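Side-chain contacts in hydroquinone dioxygenase small subunit (Pseudomonas sp., PDB 4ZXA), which is the cupin-fold small subunit of a two-subunit, iron-dependent hydroquinone 1,2-dioxygenase, and probably contributes to dioxygenase activity together with the large subunit: residues E51-G56 with A163-K168; S38-V43 with V147-T152; V25-I28 with H34-F37. All coordinates share one frame; numbering follows the deposited sequence.

Contact 1: residues E51-G56 with A163-K168; sequences EKVVVG and AEICLK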
ATOM      1  N   GLU A  51     -16.807 -38.704  19.495  1.00 26.64           N
ATOM      2  CA  GLU A  51     -17.910 -38.284  18.656  1.00 26.09           C
ATOM      3  C   GLU A  51     -17.289 -37.500  17.486  1.00 29.49           C
ATOM      4  O   GLU A  51     -16.622 -36.483  17.693  1.00 28.25           O
ATOM      5  CB  GLU A  51     -18.841 -37.381  19.459  1.00 21.74           C
ATOM      6  CG  GLU A  51     -20.226 -37.223  18.894  1.00 23.06           C
ATOM      7  CD  GLU A  51     -20.997 -36.137  19.619  1.00 35.36           C
ATOM      8  OE1 GLU A  51     -20.563 -35.738  20.727  1.00 37.81           O
ATOM      9  OE2 GLU A  51     -22.027 -35.667  19.083  1.00 34.51           O
ATOM     10  N   LYS A  52     -17.491 -37.979  16.265  1.00 24.83           N
ATOM     11  CA  LYS A  52     -16.918 -37.335  15.084  1.00 28.32           C
ATOM     12  C   LYS A  52     -17.724 -36.093  14.655  1.00 23.55           C
ATOM     13  O   LYS A  52     -18.646 -36.185  13.859  1.00 27.60           O
ATOM     14  CB  LYS A  52     -16.786 -38.366  13.956  1.00 23.56           C
ATOM     15  CG  LYS A  52     -15.971 -39.622  14.369  1.00 25.52           C
ATOM     16  CD  LYS A  52     -16.029 -40.739  13.297  1.00 29.38           C
ATOM     17  CE  LYS A  52     -14.794 -40.747  12.397  1.00 31.02           C
ATOM     18  NZ  LYS A  52     -13.559 -41.293  13.118  1.00 36.90           N
ATOM     19  N   VAL A  53     -17.385 -34.928  15.197  1.00 24.51           N
ATOM     20  CA  VAL A  53     -18.221 -33.752  14.978  1.00 26.10           C
ATOM     21  C   VAL A  53     -17.741 -33.032  13.740  1.00 30.66           C
ATOM     22  O   VAL A  53     -16.586 -32.582  13.679  1.00 27.79           O
ATOM     23  CB  VAL A  53     -18.219 -32.747  16.181  1.00 30.40           C
ATOM     24  CG1 VAL A  53     -19.063 -31.514  15.842  1.00 24.23           C
ATOM     25  CG2 VAL A  53     -18.729 -33.410  17.474  1.00 22.82           C
ATOM     26  N   VAL A  54     -18.618 -32.942  12.747  1.00 27.02           N
ATOM     27  CA  VAL A  54     -18.303 -32.213  11.536  1.00 26.10           C
ATOM     28  C   VAL A  54     -18.189 -30.719  11.841  1.00 26.43           C
ATOM     29  O   VAL A  54     -19.134 -30.108  12.350  1.00 21.98           O
ATOM     30  CB  VAL A  54     -19.376 -32.427  10.463  1.00 26.52           C
ATOM     31  CG1 VAL A  54     -19.012 -31.670   9.182  1.00 21.51           C
ATOM     32  CG2 VAL A  54     -19.581 -33.930  10.204  1.00 23.79           C
ATOM     33  N   VAL A  55     -17.029 -30.146  11.515  1.00 24.14           N
ATOM     34  CA  VAL A  55     -16.785 -28.710  11.663  1.00 26.45           C
ATOM     35  C   VAL A  55     -16.525 -28.063  10.307  1.00 28.96           C
ATOM     36  O   VAL A  55     -16.559 -26.843  10.177  1.00 30.05           O
ATOM     37  CB  VAL A  55     -15.621 -28.413  12.648  1.00 24.86           C
ATOM     38  CG1 VAL A  55     -16.024 -28.837  14.063  1.00 28.01           C
ATOM     39  CG2 VAL A  55     -14.361 -29.149  12.238  1.00 22.77           C
ATOM     40  N   GLY A  56     -16.298 -28.888   9.291  1.00 27.51           N
ATOM     41  CA  GLY A  56     -16.203 -28.398   7.930  1.00 20.75           C
ATOM     42  C   GLY A  56     -16.855 -29.383   6.983  1.00 26.54           C
ATOM     43  O   GLY A  56     -16.638 -30.595   7.098  1.00 26.13           O
ATOM     44  N   ALA A 163     -25.939 -25.648  14.441  1.00 30.94           N
ATOM     45  CA  ALA A 163     -26.576 -24.621  15.260  1.00 38.81           C
ATOM     46  C   ALA A 163     -25.981 -24.596  16.665  1.00 33.16           C
ATOM     47  O   ALA A 163     -25.963 -23.559  17.325  1.00 40.76           O
ATOM     48  CB  ALA A 163     -28.090 -24.817  15.302  1.00 35.48           C
ATOM     49  N   GLU A 164     -25.460 -25.735  17.099  1.00 30.18           N
ATOM     50  CA  GLU A 164     -24.853 -25.835  18.416  1.00 35.27           C
ATOM     51  C   GLU A 164     -23.443 -25.260  18.467  1.00 42.16           C
ATOM     52  O   GLU A 164     -23.038 -24.707  19.494  1.00 40.06           O
ATOM     53  CB  GLU A 164     -24.774 -27.289  18.857  1.00 36.75           C
ATOM     54  CG  GLU A 164     -26.069 -27.919  19.300  1.00 42.23           C
ATOM     55  CD  GLU A 164     -25.827 -29.316  19.854  1.00 53.22           C
ATOM     56  OE1 GLU A 164     -25.001 -29.444  20.793  1.00 57.93           O
ATOM     57  OE2 GLU A 164     -26.431 -30.284  19.336  1.00 46.44           O
ATOM     58  N   ILE A 165     -22.684 -25.419  17.380  1.00 36.78           N
ATOM     59  CA  ILE A 165     -21.259 -25.077  17.416  1.00 34.60           C
ATOM     60  C   ILE A 165     -20.841 -23.772  16.723  1.00 33.27           C
ATOM     61  O   ILE A 165     -19.788 -23.227  17.040  1.00 37.87           O
ATOM     62  CB  ILE A 165     -20.362 -26.219  16.891  1.00 31.39           C
ATOM     63  CG1 ILE A 165     -20.756 -26.631  15.468  1.00 30.27           C
ATOM     64  CG2 ILE A 165     -20.402 -27.393  17.828  1.00 32.64           C
ATOM     65  CD1 ILE A 165     -19.609 -27.279  14.696  1.00 26.28           C
ATOM     66  N   CYS A 166     -21.643 -23.274  15.788  1.00 33.04           N
ATOM     67  CA  CYS A 166     -21.244 -22.092  15.016  1.00 30.75           C
ATOM     68  C   CYS A 166     -21.923 -20.831  15.501  1.00 28.87           C
ATOM     69  O   CYS A 166     -23.002 -20.882  16.081  1.00 28.71           O
ATOM     70  CB  CYS A 166     -21.548 -22.285  13.532  1.00 22.84           C
ATOM     71  SG  CYS A 166     -20.753 -23.735  12.835  1.00 26.24           S
ATOM     72  N   LEU A 167     -21.283 -19.697  15.245  1.00 28.30           N
ATOM     73  CA  LEU A 167     -21.864 -18.407  15.563  1.00 26.45           C
ATOM     74  C   LEU A 167     -23.144 -18.209  14.785  1.00 32.30           C
ATOM     75  O   LEU A 167     -23.296 -18.733  13.688  1.00 31.36           O
ATOM     76  CB  LEU A 167     -20.896 -17.294  15.211  1.00 27.21           C
ATOM     77  CG  LEU A 167     -19.602 -17.271  16.007  1.00 29.56           C
ATOM     78  CD1 LEU A 167     -18.739 -16.103  15.524  1.00 29.43           C
ATOM     79  CD2 LEU A 167     -19.936 -17.141  17.497  1.00 21.58           C
ATOM     80  N   LYS A 168     -24.057 -17.430  15.353  1.00 37.28           N
ATOM     81  CA  LYS A 168     -25.371 -17.234  14.768  1.00 35.70           C
ATOM     82  C   LYS A 168     -25.810 -15.786  14.988  1.00 51.67           C
ATOM     83  O   LYS A 168     -25.525 -14.888  14.181  1.00 49.15           O
ATOM     84  CB  LYS A 168     -26.360 -18.215  15.401  1.00 36.82           C
ATOM     85  CG  LYS A 168     -27.717 -18.316  14.716  1.00 45.56           C
ATOM     86  CD  LYS A 168     -28.153 -19.783  14.618  1.00 53.16           C
ATOM     87  CE  LYS A 168     -29.636 -19.936  14.274  1.00 45.13           C
ATOM     88  NZ  LYS A 168     -30.038 -19.038  13.151  1.00 57.21           N
ATOM     89  OXT LYS A 168     -26.454 -15.473  15.990  1.00 62.23           O
TER
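Ile165, the last residue of the short helix 162-165, reaches onto strand 52-58 and meets it with a single methyl group, CD1. That methyl sits among three consecutive residues of the strand. On the strand, the atom nearest to it is a backbone oxygen: Ile165 CD1 lies 3.7 Å from Val54 O. The closest side-chain partner is Val55, whose CG1 is 4.0 Å from Ile165 CD1, and the two side chains cross at about a right angle, so they meet at one methyl pair instead of lying alongside each other. Val53 adds a longer touch, CG1 to Ile165 CD1 at 4.4 Å. The isoleucine torsions explain the reach: CG1 stands between the backbone N and the carbonyl carbon (chi1 56°), and the extended second torsion (chi2 155°) carries CD1 outward to the strand. On Val55, CG1 is the branch turned anti to the carbonyl carbon, and it is the one that receives the methyl. Helix 40-45 closes the group, since Val43 touches Val53, Val55 and Ile165 alike. In the pairing of this strand with strand 61-69, Val55 and Gly56 both face Val63, a classic beta bulge. Beyond the helix, Cys166 packs on Phe339 of the large subunit. With 104 Å² buried in all and no hydrogen bond across it, the contact is a small apolar one that joins the C-terminal helix to the cupin sheet; its hold rests on dispersion and exclusion of water, without the directional restraint a polar pair would give.

Contact 2: residues S38-V43 with V147-T152; sequences SNIFEV and VILQQT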
ATOM      1  N   SER A  38     -16.796 -21.916  13.910  1.00 24.65           N
ATOM      2  CA  SER A  38     -16.643 -22.586  15.199  1.00 26.98           C
ATOM      3  C   SER A  38     -15.181 -22.619  15.637  1.00 25.57           C
ATOM      4  O   SER A  38     -14.324 -22.016  15.006  1.00 24.80           O
ATOM      5  CB  SER A  38     -17.206 -24.005  15.141  1.00 26.24           C
ATOM      6  OG  SER A  38     -16.372 -24.850  14.374  1.00 26.74           O
ATOM      7  N   ASN A  39     -14.902 -23.325  16.727  1.00 26.45           N
ATOM      8  CA  ASN A  39     -13.535 -23.471  17.219  1.00 24.90           C
ATOM      9  C   ASN A  39     -13.338 -24.894  17.728  1.00 24.00           C
ATOM     10  O   ASN A  39     -14.104 -25.361  18.565  1.00 25.27           O
ATOM     11  CB  ASN A  39     -13.271 -22.463  18.329  1.00 23.46           C
ATOM     12  CG  ASN A  39     -11.893 -22.600  18.916  1.00 27.76           C
ATOM     13  OD1 ASN A  39     -11.597 -23.580  19.605  1.00 29.30           O
ATOM     14  ND2 ASN A  39     -11.038 -21.608  18.664  1.00 27.45           N
ATOM     15  N   ILE A  40     -12.327 -25.589  17.216  1.00 20.64           N
ATOM     16  CA  ILE A  40     -12.214 -27.031  17.446  1.00 23.92           C
ATOM     17  C   ILE A  40     -12.052 -27.369  18.939  1.00 28.73           C
ATOM     18  O   ILE A  40     -12.378 -28.471  19.389  1.00 26.04           O
ATOM     19  CB  ILE A  40     -11.060 -27.676  16.633  1.00 24.57           C
ATOM     20  CG1 ILE A  40      -9.709 -27.054  16.996  1.00 23.24           C
ATOM     21  CG2 ILE A  40     -11.302 -27.553  15.138  1.00 19.50           C
ATOM     22  CD1 ILE A  40      -8.543 -27.863  16.469  1.00 23.62           C
ATOM     23  N   PHE A  41     -11.559 -26.409  19.704  1.00 23.42           N
ATOM     24  CA  PHE A  41     -11.338 -26.641  21.109  1.00 28.07           C
ATOM     25  C   PHE A  41     -12.638 -26.515  21.883  1.00 27.27           C
ATOM     26  O   PHE A  41     -12.967 -27.390  22.676  1.00 26.13           O
ATOM     27  CB  PHE A  41     -10.197 -25.764  21.633  1.00 26.57           C
ATOM     28  CG  PHE A  41      -8.887 -26.091  20.994  1.00 25.58           C
ATOM     29  CD1 PHE A  41      -8.261 -27.285  21.272  1.00 24.35           C
ATOM     30  CD2 PHE A  41      -8.320 -25.245  20.053  1.00 29.49           C
ATOM     31  CE1 PHE A  41      -7.077 -27.621  20.652  1.00 29.50           C
ATOM     32  CE2 PHE A  41      -7.122 -25.573  19.432  1.00 28.33           C
ATOM     33  CZ  PHE A  41      -6.505 -26.764  19.730  1.00 26.57           C
ATOM     34  N   GLU A  42     -13.390 -25.456  21.626  1.00 27.35           N
ATOM     35  CA  GLU A  42     -14.738 -25.369  22.161  1.00 30.54           C
ATOM     36  C   GLU A  42     -15.525 -26.623  21.778  1.00 29.94           C
ATOM     37  O   GLU A  42     -16.193 -27.235  22.618  1.00 36.39           O
ATOM     38  CB  GLU A  42     -15.455 -24.103  21.669  1.00 30.85           C
ATOM     39  CG  GLU A  42     -16.767 -23.833  22.388  1.00 25.82           C
ATOM     40  CD  GLU A  42     -17.282 -22.432  22.148  1.00 37.40           C
ATOM     41  OE1 GLU A  42     -17.339 -21.998  20.973  1.00 29.94           O
ATOM     42  OE2 GLU A  42     -17.615 -21.751  23.144  1.00 42.58           O
ATOM     43  N   VAL A  43     -15.432 -27.019  20.516  1.00 24.62           N
ATOM     44  CA  VAL A  43     -16.172 -28.191  20.062  1.00 26.79           C
ATOM     45  C   VAL A  43     -15.837 -29.480  20.844  1.00 30.52           C
ATOM     46  O   VAL A  43     -16.735 -30.168  21.330  1.00 26.55           O
ATOM     47  CB  VAL A  43     -16.047 -28.416  18.531  1.00 23.36           C
ATOM     48  CG1 VAL A  43     -16.533 -29.819  18.154  1.00 21.06           C
ATOM     49  CG2 VAL A  43     -16.843 -27.356  17.762  1.00 22.08           C
ATOM     50  N   VAL A 147      -7.369 -33.357  21.506  1.00 33.42           N
ATOM     51  CA  VAL A 147      -8.183 -33.039  20.342  1.00 27.20           C
ATOM     52  C   VAL A 147      -7.590 -33.616  19.051  1.00 29.83           C
ATOM     53  O   VAL A 147      -6.409 -33.400  18.756  1.00 25.94           O
ATOM     54  CB  VAL A 147      -8.333 -31.524  20.197  1.00 29.47           C
ATOM     55  CG1 VAL A 147      -9.172 -31.208  18.997  1.00 28.99           C
ATOM     56  CG2 VAL A 147      -8.953 -30.919  21.459  1.00 26.48           C
ATOM     57  N   ILE A 148      -8.407 -34.367  18.305  1.00 28.76           N
ATOM     58  CA  ILE A 148      -7.996 -34.931  17.015  1.00 26.49           C
ATOM     59  C   ILE A 148      -8.792 -34.312  15.863  1.00 30.74           C
ATOM     60  O   ILE A 148     -10.033 -34.287  15.901  1.00 27.72           O
ATOM     61  CB  ILE A 148      -8.240 -36.453  16.930  1.00 29.63           C
ATOM     62  CG1 ILE A 148      -7.561 -37.206  18.077  1.00 33.06           C
ATOM     63  CG2 ILE A 148      -7.779 -36.987  15.582  1.00 24.35           C
ATOM     64  CD1 ILE A 148      -7.856 -38.713  18.083  1.00 31.43           C
ATOM     65  N   LEU A 149      -8.083 -33.817  14.846  1.00 24.12           N
ATOM     66  CA  LEU A 149      -8.719 -33.374  13.612  1.00 22.66           C
ATOM     67  C   LEU A 149      -8.622 -34.492  12.598  1.00 27.68           C
ATOM     68  O   LEU A 149      -7.522 -34.980  12.295  1.00 25.46           O
ATOM     69  CB  LEU A 149      -8.027 -32.138  13.042  1.00 22.50           C
ATOM     70  CG  LEU A 149      -8.524 -30.757  13.451  1.00 23.02           C
ATOM     71  CD1 LEU A 149      -7.598 -29.693  12.896  1.00 32.67           C
ATOM     72  CD2 LEU A 149      -9.912 -30.524  12.948  1.00 26.09           C
ATOM     73  N   GLN A 150      -9.768 -34.894  12.069  1.00 22.14           N
ATOM     74  CA  GLN A 150      -9.785 -35.948  11.072  1.00 27.21           C
ATOM     75  C   GLN A 150     -10.279 -35.433   9.718  1.00 23.73           C
ATOM     76  O   GLN A 150     -11.363 -34.848   9.620  1.00 22.86           O
ATOM     77  CB  GLN A 150     -10.648 -37.125  11.550  1.00 25.93           C
ATOM     78  CG  GLN A 150     -10.763 -38.249  10.537  1.00 30.58           C
ATOM     79  CD  GLN A 150     -10.791 -39.637  11.179  1.00 37.64           C
ATOM     80  OE1 GLN A 150     -10.370 -39.818  12.329  1.00 32.74           O
ATOM     81  NE2 GLN A 150     -11.276 -40.627  10.426  1.00 32.50           N
ATOM     82  N   GLN A 151      -9.466 -35.660   8.689  1.00 19.44           N
ATOM     83  CA  GLN A 151      -9.838 -35.386   7.306  1.00 23.13           C
ATOM     84  C   GLN A 151     -10.412 -36.641   6.646  1.00 22.65           C
ATOM     85  O   GLN A 151      -9.725 -37.653   6.504  1.00 17.43           O
ATOM     86  CB  GLN A 151      -8.617 -34.909   6.529  1.00 21.96           C
ATOM     87  CG  GLN A 151      -8.854 -34.729   5.040  1.00 17.97           C
ATOM     88  CD  GLN A 151      -7.543 -34.551   4.309  1.00 20.62           C
ATOM     89  OE1 GLN A 151      -6.487 -34.903   4.841  1.00 23.48           O
ATOM     90  NE2 GLN A 151      -7.591 -34.003   3.094  1.00 19.94           N
ATOM     91  N   THR A 152     -11.671 -36.574   6.236  1.00 18.72           N
ATOM     92  CA  THR A 152     -12.324 -37.765   5.708  1.00 25.27           C
ATOM     93  C   THR A 152     -13.562 -37.413   4.881  1.00 24.27           C
ATOM     94  O   THR A 152     -13.672 -36.293   4.377  1.00 24.00           O
ATOM     95  CB  THR A 152     -12.675 -38.768   6.855  1.00 24.26           C
ATOM     96  OG1 THR A 152     -13.126 -40.010   6.295  1.00 25.37           O
ATOM     97  CG2 THR A 152     -13.748 -38.195   7.786  1.00 19.84           C
TER
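Ile40 and Phe41, at the start of helix 40-45, meet Val147 and Leu149 of strand 145-153 through apolar contacts alone. Ile40 and Leu149 cross at about a right angle and touch branch to branch: Ile40 CG2 is 3.9 Å from Leu149 CD2, and Ile40 CD1 is 4.1 Å from Leu149 CD1. The same Ile40 CD1 lies 4.2 Å from Val147 CG1. Val147 gives its other methyl to the phenyl ring, CG2 approaching Phe41 CD1 obliquely at 3.7 Å. The Phe41 ring has CG1 of its neighbour Ile40 over one face, offset toward the rim.

Hydrogen bonds serve the helix end. Asn39 is the N-cap: its OD1 accepts from Phe41 N at 2.8 Å and from Glu42 N at 3.3 Å, the two donors arriving from opposite faces of the amide plane. Asn39 ND2 bonds to Asp293 of the large subunit, and Ser38 and Asn39 also pair in an antiparallel ladder with a strand of that chain.

The two chemistries are thus divided: OD1 of Asn39 satisfies two amides of the first turn, while its ND2 ties the helix start to the large subunit, and the hydrocarbon side chains seat that turn on strand 145-153 in a buried contact.

Contact 3: residues V25-I28 with H34-F37; sequences VEII and HYAF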
ATOM      1  N   VAL A  25     -16.370 -13.057  14.733  1.00 29.37           N
ATOM      2  CA  VAL A  25     -16.912 -12.614  13.468  1.00 25.46           C
ATOM      3  C   VAL A  25     -17.632 -11.295  13.694  1.00 28.71           C
ATOM      4  O   VAL A  25     -18.710 -11.255  14.279  1.00 33.29           O
ATOM      5  CB  VAL A  25     -17.884 -13.656  12.862  1.00 27.73           C
ATOM      6  CG1 VAL A  25     -18.731 -13.023  11.761  1.00 24.47           C
ATOM      7  CG2 VAL A  25     -17.115 -14.862  12.321  1.00 23.03           C
ATOM      8  N   GLU A  26     -17.019 -10.212  13.244  1.00 29.13           N
ATOM      9  CA  GLU A  26     -17.633  -8.890  13.327  1.00 36.40           C
ATOM     10  C   GLU A  26     -18.432  -8.593  12.049  1.00 33.43           C
ATOM     11  O   GLU A  26     -17.859  -8.378  10.981  1.00 24.29           O
ATOM     12  CB  GLU A  26     -16.550  -7.823  13.545  1.00 36.62           C
ATOM     13  CG  GLU A  26     -17.051  -6.382  13.514  1.00 38.93           C
ATOM     14  CD  GLU A  26     -15.924  -5.366  13.307  1.00 47.66           C
ATOM     15  OE1 GLU A  26     -14.803  -5.593  13.839  1.00 47.69           O
ATOM     16  OE2 GLU A  26     -16.160  -4.349  12.602  1.00 44.71           O
ATOM     17  N   ILE A  27     -19.754  -8.584  12.165  1.00 28.32           N
ATOM     18  CA  ILE A  27     -20.620  -8.328  11.026  1.00 22.77           C
ATOM     19  C   ILE A  27     -20.815  -6.841  10.770  1.00 34.29           C
ATOM     20  O   ILE A  27     -21.163  -6.088  11.678  1.00 40.51           O
ATOM     21  CB  ILE A  27     -21.996  -8.945  11.259  1.00 28.08           C
ATOM     22  CG1 ILE A  27     -21.877 -10.468  11.377  1.00 27.43           C
ATOM     23  CG2 ILE A  27     -22.963  -8.537  10.152  1.00 27.64           C
ATOM     24  CD1 ILE A  27     -21.420 -11.137  10.095  1.00 29.41           C
ATOM     25  N   ILE A  28     -20.570  -6.413   9.534  1.00 33.64           N
ATOM     26  CA  ILE A  28     -20.944  -5.073   9.097  1.00 32.71           C
ATOM     27  C   ILE A  28     -22.280  -5.158   8.371  1.00 34.26           C
ATOM     28  O   ILE A  28     -23.155  -4.324   8.564  1.00 37.29           O
ATOM     29  CB  ILE A  28     -19.917  -4.462   8.105  1.00 36.40           C
ATOM     30  CG1 ILE A  28     -18.481  -4.575   8.639  1.00 29.54           C
ATOM     31  CG2 ILE A  28     -20.300  -3.015   7.754  1.00 30.44           C
ATOM     32  CD1 ILE A  28     -18.293  -4.015  10.019  1.00 43.71           C
ATOM     33  N   HIS A  34     -23.497 -17.327   7.922  1.00 26.40           N
ATOM     34  CA  HIS A  34     -22.950 -17.674   6.619  1.00 32.07           C
ATOM     35  C   HIS A  34     -21.527 -18.232   6.703  1.00 29.38           C
ATOM     36  O   HIS A  34     -21.094 -18.954   5.806  1.00 28.51           O
ATOM     37  CB  HIS A  34     -23.046 -16.476   5.657  1.00 27.26           C
ATOM     38  CG  HIS A  34     -24.455 -16.061   5.342  1.00 30.51           C
ATOM     39  ND1 HIS A  34     -24.827 -14.742   5.164  1.00 35.68           N
ATOM     40  CD2 HIS A  34     -25.587 -16.793   5.173  1.00 28.86           C
ATOM     41  CE1 HIS A  34     -26.121 -14.680   4.904  1.00 35.11           C
ATOM     42  NE2 HIS A  34     -26.606 -15.908   4.904  1.00 32.51           N
ATOM     43  N   TYR A  35     -20.822 -17.932   7.794  1.00 24.47           N
ATOM     44  CA  TYR A  35     -19.401 -18.275   7.917  1.00 25.07           C
ATOM     45  C   TYR A  35     -19.128 -19.575   8.668  1.00 23.03           C
ATOM     46  O   TYR A  35     -17.970 -19.906   8.929  1.00 22.96           O
ATOM     47  CB  TYR A  35     -18.615 -17.119   8.561  1.00 24.15           C
ATOM     48  CG  TYR A  35     -18.737 -15.840   7.777  1.00 23.04           C
ATOM     49  CD1 TYR A  35     -17.919 -15.596   6.690  1.00 19.77           C
ATOM     50  CD2 TYR A  35     -19.700 -14.891   8.100  1.00 25.13           C
ATOM     51  CE1 TYR A  35     -18.047 -14.423   5.945  1.00 26.41           C
ATOM     52  CE2 TYR A  35     -19.840 -13.715   7.361  1.00 24.13           C
ATOM     53  CZ  TYR A  35     -19.008 -13.492   6.284  1.00 24.27           C
ATOM     54  OH  TYR A  35     -19.119 -12.344   5.549  1.00 24.61           O
ATOM     55  N   ALA A  36     -20.184 -20.306   9.011  1.00 21.18           N
ATOM     56  CA  ALA A  36     -20.046 -21.567   9.753  1.00 24.86           C
ATOM     57  C   ALA A  36     -18.867 -21.538  10.734  1.00 20.95           C
ATOM     58  O   ALA A  36     -17.994 -22.391  10.703  1.00 19.47           O
ATOM     59  CB  ALA A  36     -19.917 -22.751   8.785  1.00 19.94           C
ATOM     60  N   PHE A  37     -18.860 -20.535  11.601  1.00 25.36           N
ATOM     61  CA  PHE A  37     -17.692 -20.213  12.416  1.00 24.70           C
ATOM     62  C   PHE A  37     -17.682 -20.939  13.758  1.00 27.22           C
ATOM     63  O   PHE A  37     -18.472 -20.614  14.645  1.00 30.53           O
ATOM     64  CB  PHE A  37     -17.654 -18.708  12.659  1.00 25.00           C
ATOM     65  CG  PHE A  37     -16.322 -18.203  13.125  1.00 28.79           C
ATOM     66  CD1 PHE A  37     -15.368 -17.793  12.209  1.00 22.86           C
ATOM     67  CD2 PHE A  37     -16.025 -18.132  14.484  1.00 29.85           C
ATOM     68  CE1 PHE A  37     -14.129 -17.318  12.635  1.00 28.80           C
ATOM     69  CE2 PHE A  37     -14.793 -17.662  14.924  1.00 28.62           C
ATOM     70  CZ  PHE A  37     -13.842 -17.251  13.998  1.00 30.23           C
TER
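Val25 presses CG2 against one face of the Phe37 ring, and here the packing is close. The methyl stands 3.7 Å from the ring centroid and 25° off the normal, a CH-pi contact displaced toward the rim, with Val25 CG2 3.4 Å from Phe37 CD1. CG anti to the backbone N (chi1 -163°) places the Phe37 ring beside Val25, and chi2 of 90° sets its tilt. Replacing Phe37 by an alanine would probably leave Val25 CG2 without the ring face it rests on and open a gap there.

The Tyr35 end is looser. Its ring meets two methyls obliquely at longer range: Val25 CG1 lies 4.2 Å from Tyr35 CD2, and Ile27 CD1 is 4.1 Å from Tyr35 CE2. Val25 and Ile27 both remain partly exposed, whereas Tyr35 and Phe37 are buried in the assembly.

The contact thus brings strand 24-27 against the connection that leads to strand 38-39. Val25, Glu26 and Ile27 pair in an antiparallel ladder with a strand of one large-subunit chain; Pro298 and Ile287 of that same chain pack on Tyr35 and Phe37. Within the small subunit, Leu167, just beyond helix 162-165, packs on Val25 and Phe37.

Overall arrangement
Along the chain, contact 3 closes first, and contact 2 opens directly after it, residues 34-37 running into 38-43. Contacts 1 and 2 then cross, their segments alternating, with centres about 9 Å apart. Both reach the same mixed sheet, through strands 52-58 and 145-153, and they touch where Val43 packs on Val53 and Ile165. Contact 3 lies farther out, its centre about 14 Å from that of contact 1 and about 19 Å from that of contact 2; a probable hydrogen bond from Leu167 N to Phe37 O links it to contact 1. Contacts 1 and 2 join the C-terminal helix and helix 40-45 to the cupin sheet, while contact 3 packs strand 24-27 on the chain leading into helix 40-45, all within reach of the large subunit.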